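Side-chain contacts in arginine 3rd transport system periplasmic binding protein (Legionella pneumophila subsp. pneumophila str. Philadelphia 1, PDB 3KZG), which probably binds arginine in the periplasm and delivers it to an ABC transporter in the inner membrane: residues K207-K210 against I211-E214; L213-A217 against D218-L222. All coordinates share one frame; numbering follows the deposited sequence.

Contact 1. Residues K207-K210 against I211-E214; sequences KINK and ILLE
Ile211 N, Leu212 N and Leu213 N each donate to the carbonyl four residues earlier, on Lys207, Ile208 and Asn209 in turn, so residues 207-214 form about two turns of regular alpha-helix. The first bond, Ile211 N to Lys207 O, is 3.1 Å long with an N-H...O angle of 161°; Leu212 N to Ile208 O is the shortest of the three at 2.9 Å. The carbonyl oxygens also have aliphatic side-chain carbons from the next turn beside them. Leu212 CG sits 3.3 Å from Ile208 O, because the side chain leaves with CG beside its own backbone N and opposite the carbonyl carbon (chi1 -75°). Leu213 does the same, its CG 3.4 Å from Asn209 O, and Ile211 CG1 comes to 3.2 Å from Lys207 O. Between side chains the direct touch is apolar: Ile208 and Leu212, one turn apart, run side by side in the same direction, with Ile208 CG2 4.2 Å from Leu212 CD1. The Lys210 chain bends at chi3 (-69°), and its NZ bonds to Ser188 OG of the second subunit; Lys210 NZ stays 6.6 Å from Glu214 OE2, too far for a salt bridge. Asn209 OD1 accepts from the backbone N of Leu85, which ties the helix to the loop following strand 82-83. On the buried side, Ile208 and Leu212 pack against Ile37 and Ile211 against Arg40, so helix 202-217 lies on helix 29-40, while Leu213 meets Leu85 of its own chain and Pro86 of the second subunit.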
loop_
_atom_site.group_PDB
_atom_site.type_symbol
_atom_site.label_atom_id
_atom_site.label_comp_id
_atom_site.label_asym_id
_atom_site.label_seq_id
_atom_site.Cartn_x
_atom_site.Cartn_y
_atom_site.Cartn_z
ATOM N N LYS A 207 13.049 -5.926 -24.670
ATOM C CA LYS A 207 12.622 -7.000 -23.776
ATOM C C LYS A 207 12.987 -6.616 -22.333
ATOM O O LYS A 207 12.246 -6.898 -21.395
ATOM C CB LYS A 207 13.303 -8.320 -24.176
ATOM C CG LYS A 207 12.857 -8.855 -25.548
ATOM C CD LYS A 207 13.653 -10.084 -26.001
ATOM C CE LYS A 207 15.083 -9.714 -26.388
ATOM N NZ LYS A 207 15.837 -10.841 -27.041
ATOM N N ILE A 208 14.133 -5.960 -22.162
ATOM C CA ILE A 208 14.564 -5.531 -20.834
ATOM C C ILE A 208 13.650 -4.422 -20.296
ATOM O O ILE A 208 13.413 -4.333 -19.092
ATOM C CB ILE A 208 16.028 -5.032 -20.860
ATOM C CG1 ILE A 208 16.971 -6.211 -21.118
ATOM C CG2 ILE A 208 16.380 -4.338 -19.541
ATOM C CD1 ILE A 208 18.408 -5.806 -21.357
ATOM N N ASN A 209 13.136 -3.579 -21.184
ATOM C CA ASN A 209 12.246 -2.510 -20.753
ATOM C C ASN A 209 10.955 -3.110 -20.198
ATOM O O ASN A 209 10.482 -2.704 -19.130
ATOM C CB ASN A 209 11.944 -1.551 -21.910
ATOM C CG ASN A 209 13.145 -0.699 -22.285
ATOM O OD1 ASN A 209 14.109 -0.601 -21.519
ATOM N ND2 ASN A 209 13.093 -0.072 -23.460
ATOM N N LYS A 210 10.386 -4.077 -20.911
ATOM C CA LYS A 210 9.168 -4.716 -20.444
ATOM C C LYS A 210 9.415 -5.337 -19.073
ATOM O O LYS A 210 8.592 -5.189 -18.172
ATOM C CB LYS A 210 8.690 -5.787 -21.434
ATOM C CG LYS A 210 8.183 -5.202 -22.745
ATOM C CD LYS A 210 7.264 -6.157 -23.512
ATOM C CE LYS A 210 8.008 -7.366 -24.057
ATOM N NZ LYS A 210 7.160 -8.155 -25.000
ATOM N N ILE A 211 10.557 -6.009 -18.917
ATOM C CA ILE A 211 10.919 -6.643 -17.650
ATOM C C ILE A 211 11.001 -5.612 -16.525
ATOM O O ILE A 211 10.539 -5.861 -15.410
ATOM C CB ILE A 211 12.297 -7.371 -17.735
ATOM C CG1 ILE A 211 12.217 -8.568 -18.685
ATOM C CG2 ILE A 211 12.727 -7.856 -16.353
ATOM C CD1 ILE A 211 11.177 -9.593 -18.285
ATOM N N LEU A 212 11.609 -4.463 -16.819
ATOM C CA LEU A 212 11.745 -3.394 -15.831
ATOM C C LEU A 212 10.373 -2.884 -15.400
ATOM O O LEU A 212 10.160 -2.577 -14.229
ATOM C CB LEU A 212 12.570 -2.232 -16.403
ATOM C CG LEU A 212 14.090 -2.429 -16.516
ATOM C CD1 LEU A 212 14.704 -1.247 -17.271
ATOM C CD2 LEU A 212 14.696 -2.543 -15.120
ATOM N N LEU A 213 9.449 -2.788 -16.353
ATOM C CA LEU A 213 8.101 -2.335 -16.050
ATOM C C LEU A 213 7.373 -3.367 -15.178
ATOM O O LEU A 213 6.686 -3.003 -14.227
ATOM C CB LEU A 213 7.326 -2.077 -17.347
ATOM C CG LEU A 213 7.810 -0.856 -18.147
ATOM C CD1 LEU A 213 7.108 -0.775 -19.492
ATOM C CD2 LEU A 213 7.560 0.405 -17.326
ATOM N N GLU A 214 7.547 -4.651 -15.486
ATOM C CA GLU A 214 6.896 -5.709 -14.715
ATOM C C GLU A 214 7.479 -5.811 -13.307
ATOM O O GLU A 214 6.791 -6.226 -12.375
ATOM C CB GLU A 214 7.037 -7.041 -15.457
ATOM C CG GLU A 214 6.644 -6.912 -16.923
ATOM C CD GLU A 214 6.880 -8.165 -17.732
ATOM O OE1 GLU A 214 7.944 -8.793 -17.572
ATOM O OE2 GLU A 214 5.999 -8.509 -18.547
#

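Contact 2. Residues L213-A217 against D218-L222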
loop_
_atom_site.group_PDB
_atom_site.type_symbol
_atom_site.label_atom_id
_atom_site.label_comp_id
_atom_site.label_asym_id
_atom_site.label_seq_id
_atom_site.Cartn_x
_atom_site.Cartn_y
_atom_site.Cartn_z
ATOM N N LEU A 213 9.449 -2.788 -16.353
ATOM C CA LEU A 213 8.101 -2.335 -16.050
ATOM C C LEU A 213 7.373 -3.367 -15.178
ATOM O O LEU A 213 6.686 -3.003 -14.227
ATOM C CB LEU A 213 7.326 -2.077 -17.347
ATOM C CG LEU A 213 7.810 -0.856 -18.147
ATOM C CD1 LEU A 213 7.108 -0.775 -19.492
ATOM C CD2 LEU A 213 7.560 0.405 -17.326
ATOM N N GLU A 214 7.547 -4.651 -15.486
ATOM C CA GLU A 214 6.896 -5.709 -14.715
ATOM C C GLU A 214 7.479 -5.811 -13.307
ATOM O O GLU A 214 6.791 -6.226 -12.375
ATOM C CB GLU A 214 7.037 -7.041 -15.457
ATOM C CG GLU A 214 6.644 -6.912 -16.923
ATOM C CD GLU A 214 6.880 -8.165 -17.732
ATOM O OE1 GLU A 214 7.944 -8.793 -17.572
ATOM O OE2 GLU A 214 5.999 -8.509 -18.547
HETATM N N MSE A 215 8.745 -5.438 -13.142
HETATM C CA MSE A 215 9.367 -5.472 -11.816
HETATM C C MSE A 215 8.867 -4.302 -10.973
HETATM O O MSE A 215 8.750 -4.398 -9.751
HETATM C CB MSE A 215 10.896 -5.384 -11.924
HETATM C CG MSE A 215 11.591 -6.682 -12.305
HETATM SE SE MSE A 215 13.455 -6.414 -12.480
HETATM C CE MSE A 215 13.887 -6.288 -10.584
ATOM N N GLU A 216 8.591 -3.184 -11.629
ATOM C CA GLU A 216 8.111 -2.021 -10.911
ATOM C C GLU A 216 6.665 -2.273 -10.522
ATOM O O GLU A 216 6.192 -1.774 -9.504
ATOM C CB GLU A 216 8.249 -0.767 -11.785
ATOM C CG GLU A 216 9.681 -0.567 -12.259
ATOM C CD GLU A 216 9.879 0.653 -13.131
ATOM O OE1 GLU A 216 9.081 0.875 -14.061
ATOM O OE2 GLU A 216 10.859 1.385 -12.895
ATOM N N ALA A 217 5.977 -3.085 -11.316
ATOM C CA ALA A 217 4.576 -3.383 -11.045
ATOM C C ALA A 217 4.324 -4.470 -9.991
ATOM O O ALA A 217 3.300 -4.432 -9.316
ATOM C CB ALA A 217 3.866 -3.740 -12.344
ATOM N N ASP A 218 5.236 -5.433 -9.841
ATOM C CA ASP A 218 5.020 -6.494 -8.857
ATOM C C ASP A 218 5.754 -6.313 -7.530
ATOM O O ASP A 218 5.771 -7.225 -6.703
ATOM C CB ASP A 218 5.358 -7.877 -9.445
ATOM C CG ASP A 218 6.827 -8.031 -9.809
ATOM O OD1 ASP A 218 7.685 -7.381 -9.175
ATOM O OD2 ASP A 218 7.123 -8.823 -10.724
ATOM N N GLY A 219 6.359 -5.145 -7.325
ATOM C CA GLY A 219 7.055 -4.883 -6.076
ATOM C C GLY A 219 8.489 -5.368 -5.961
ATOM O O GLY A 219 9.178 -5.045 -4.996
ATOM N N THR A 220 8.947 -6.147 -6.930
ATOM C CA THR A 220 10.315 -6.651 -6.893
ATOM C C THR A 220 11.318 -5.497 -6.924
ATOM O O THR A 220 12.277 -5.472 -6.152
ATOM C CB THR A 220 10.594 -7.587 -8.078
ATOM O OG1 THR A 220 9.611 -8.629 -8.106
ATOM C CG2 THR A 220 11.974 -8.217 -7.935
ATOM N N TYR A 221 11.089 -4.534 -7.810
ATOM C CA TYR A 221 11.983 -3.390 -7.925
ATOM C C TYR A 221 12.038 -2.569 -6.646
ATOM O O TYR A 221 13.117 -2.197 -6.192
ATOM C CB TYR A 221 11.567 -2.489 -9.090
ATOM C CG TYR A 221 12.281 -1.154 -9.100
ATOM C CD1 TYR A 221 11.730 -0.047 -8.459
ATOM C CD2 TYR A 221 13.530 -1.013 -9.704
ATOM C CE1 TYR A 221 12.406 1.170 -8.414
ATOM C CE2 TYR A 221 14.219 0.201 -9.665
ATOM C CZ TYR A 221 13.649 1.285 -9.016
ATOM O OH TYR A 221 14.326 2.480 -8.945
ATOM N N LEU A 222 10.873 -2.285 -6.070
ATOM C CA LEU A 222 10.805 -1.494 -4.847
ATOM C C LEU A 222 11.558 -2.168 -3.709
ATOM O O LEU A 222 12.327 -1.517 -2.996
ATOM C CB LEU A 222 9.350 -1.267 -4.434
ATOM C CG LEU A 222 9.141 -0.392 -3.190
ATOM C CD1 LEU A 222 9.833 0.953 -3.382
ATOM C CD2 LEU A 222 7.657 -0.185 -2.950
HETATM O O HOH W 1 8.418 -2.421 -7.483
#
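Met215 and Tyr221 meet where helix 202-217 ends and the chain turns into helix 220-228. Tyr221 N donates to Met215 O over 3.0 Å, nearly straight at the hydrogen (170°) but from above the carbonyl plane. Met215 CB and Tyr221 CB pack 4.1 Å apart. Met215, present as selenomethionine, bends at chi3 (75°), and its CE reaches Thr220 CG2 at 3.8 Å. Beside this pair, Glu216 and Tyr221 point the same way; Glu216 CG approaches Tyr221 CG obliquely at 4.1 Å, and the carboxylate stands almost perpendicular to the ring. A water takes the N-H of Leu222, 2.8 Å from that nitrogen, and also lies within bonding distance of Met215 O.

Asp218 organises the turn. Its N makes a last, bent bond back to Glu214 O. Its side chain takes the position between backbone N and carbonyl carbon (chi1 64°), which brings OD1 round to Thr220. There Asp218 OD1 accepts twice: from Thr220 N at 2.9 Å, closing an Asx turn, and from Thr220 OG1 at a short 2.5 Å, from above the carboxylate plane. At Gly219, the N-cap, phi is positive, and a CB would press on Asp218 O, so the backbone calls for glycine. Farther out, Arg40 on helix 29-40 forms a salt bridge with Asp218 OD2, Met215 packs on the same helix, and Tyr221 OH bonds to Tyr87 O. Glu216 packs on Tyr221 of the second subunit, the two Glu216 carboxylates close together, and Leu222 meets Ala217 of that subunit. With two donors on OD1 and an arginine on OD2, the Asp218 carboxylate is likely to be held as the anion, even though Glu214 O and Met215 O lie close by.

The two contacts share Leu213 and Glu214 and follow each other down helix 202-217, their centres about 9 Å apart. Both are partly buried, and both set a hydrophobic side on helix 29-40 while another side meets the second subunit. Contact 1 lies within the helix, so main-chain bonds of one regular pattern do most of the work, and Asn209 and Lys210 find their polar partners outside it. Contact 2 takes in the helix end, where that pattern breaks and a carboxylate, a hydroxyl, a glycine and a water manage the turn. Arg40 serves both, as packing surface for Ile211 and as ionic partner of Asp218.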